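Local coordinates for protein beta-porphyranase A (Bacteroides plebeius, PDB 4AW7) that cleaves the red-algal polysaccharide porphyran at the linkage between beta-D-galactose and alpha-L-galactose-6-sulfate, giving mostly a sulfated disaccharide, at residues H177-N180 with L184-K187. Numbering follows the deposited sequence.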
loop_
_atom_site.group_PDB
_atom_site.type_symbol
_atom_site.label_atom_id
_atom_site.label_comp_id
_atom_site.label_asym_id
_atom_site.label_seq_id
_atom_site.Cartn_x
_atom_site.Cartn_y
_atom_site.Cartn_z
ATOM N N HIS A 177 12.719 -5.867 -22.210
ATOM C CA HIS A 177 12.658 -7.145 -22.917
ATOM C C HIS A 177 11.304 -7.837 -22.783
ATOM O O HIS A 177 10.777 -8.383 -23.750
ATOM C CB HIS A 177 13.768 -8.072 -22.460
ATOM C CG HIS A 177 15.125 -7.713 -22.997
ATOM N ND1 HIS A 177 15.950 -6.783 -22.408
ATOM C CD2 HIS A 177 15.816 -8.218 -24.044
ATOM C CE1 HIS A 177 17.085 -6.717 -23.083
ATOM N NE2 HIS A 177 17.035 -7.585 -24.078
ATOM N N ILE A 178 10.708 -7.808 -21.600
ATOM C CA ILE A 178 9.389 -8.398 -21.396
ATOM C C ILE A 178 8.357 -7.684 -22.274
ATOM O O ILE A 178 7.533 -8.336 -22.978
ATOM C CB ILE A 178 9.030 -8.428 -19.901
ATOM C CG1 ILE A 178 9.857 -9.534 -19.233
ATOM C CG2 ILE A 178 7.505 -8.671 -19.729
ATOM C CD1 ILE A 178 9.652 -9.685 -17.742
ATOM N N HIS A 179 8.363 -6.363 -22.272
ATOM C CA HIS A 179 7.376 -5.618 -23.053
ATOM C C HIS A 179 7.554 -5.787 -24.560
ATOM O O HIS A 179 6.577 -5.691 -25.323
ATOM C CB HIS A 179 7.356 -4.155 -22.700
ATOM C CG HIS A 179 6.917 -3.901 -21.289
ATOM N ND1 HIS A 179 7.470 -2.911 -20.501
ATOM C CD2 HIS A 179 5.996 -4.531 -20.523
ATOM C CE1 HIS A 179 6.885 -2.933 -19.310
ATOM N NE2 HIS A 179 5.998 -3.913 -19.289
ATOM N N ASN A 180 8.778 -6.039 -24.995
ATOM C CA ASN A 180 9.034 -6.261 -26.426
ATOM C C ASN A 180 8.850 -7.704 -26.850
ATOM O O ASN A 180 9.086 -8.029 -28.018
ATOM C CB ASN A 180 10.461 -5.794 -26.791
ATOM C CG ASN A 180 10.561 -4.293 -26.984
ATOM O OD1 ASN A 180 9.607 -3.627 -27.422
ATOM N ND2 ASN A 180 11.771 -3.752 -26.751
ATOM N N LEU A 184 4.406 -12.087 -23.891
ATOM C CA LEU A 184 4.306 -11.607 -22.490
ATOM C C LEU A 184 3.685 -10.233 -22.342
ATOM O O LEU A 184 3.086 -9.942 -21.304
ATOM C CB LEU A 184 5.709 -11.543 -21.900
ATOM C CG LEU A 184 6.453 -12.856 -21.864
ATOM C CD1 LEU A 184 7.875 -12.683 -21.325
ATOM C CD2 LEU A 184 5.710 -13.920 -21.063
ATOM N N ASN A 185 3.843 -9.364 -23.340
ATOM C CA ASN A 185 3.403 -7.980 -23.256
ATOM C C ASN A 185 1.893 -7.956 -23.037
ATOM O O ASN A 185 1.126 -8.593 -23.786
ATOM C CB ASN A 185 3.784 -7.217 -24.534
ATOM C CG ASN A 185 3.598 -5.695 -24.430
ATOM O OD1 ASN A 185 3.151 -5.048 -25.381
ATOM N ND2 ASN A 185 3.940 -5.124 -23.290
ATOM N N GLY A 186 1.461 -7.248 -21.998
ATOM C CA GLY A 186 0.054 -7.203 -21.617
ATOM C C GLY A 186 -0.363 -8.243 -20.586
ATOM O O GLY A 186 -1.415 -8.068 -19.953
ATOM N N LYS A 187 0.390 -9.341 -20.461
ATOM C CA LYS A 187 0.124 -10.423 -19.514
ATOM C C LYS A 187 0.889 -10.293 -18.204
ATOM O O LYS A 187 0.336 -10.494 -17.127
ATOM C CB LYS A 187 0.451 -11.795 -20.120
ATOM C CG LYS A 187 -0.600 -12.235 -21.043
ATOM C CD LYS A 187 -0.414 -13.628 -21.476
ATOM C CE LYS A 187 -1.633 -13.989 -22.297
ATOM N NZ LYS A 187 -1.468 -15.303 -22.810
#
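The turn that leads from helix 160-179 to strand 189-195 folds back on the helix's C-terminal end here, bringing N185 against H179 and L184 against I178. The two segments come closest at H179 and N185, whose CA atoms lie 4.6 Å apart. The N185 side chain lies across the last helical turn. Its CG is anti to the backbone N (chi1 -169°), which turns the flat face of the carboxamide to the H179 carbonyl. H179 O comes down onto that face at its carbon, 3.1 Å from N185 CG. This is contact without a hydrogen bond. N185 ND2 is 3.4 Å from H179 O, but its N-H bonds lie in the amide plane and do not aim at an oxygen above the face. ND2 also sits beside the imidazole, 3.5 Å from H179 CD2. Amide and ring planes are 63° apart. The far end of the ring is held from elsewhere, by a hydrogen bond between H179 NE2 and D224 OD2.

This is an alpha-to-beta connection in the parallel-stranded catalytic barrel, away from the sugar-binding cleft. On its buried side the contact is apolar. I178 CG2, anti to the backbone N, meets L184 CB at 4.0 Å. L184 CB also packs 3.8 Å from I178 O. Helix 120-132 covers both residues, with S127 touching I178 and Y131 touching L184. The N185 side is exposed to solvent.

Residues 184-187 form a type II beta-turn. K187 N donates to L184 O at 2.9 Å. G186, in the third position, takes a positive phi of 92°, where a CB would press on the carbonyl O of N185. The side chain of K187, the last residue of the turn, hydrogen-bonds through NZ to the backbone oxygen of I98.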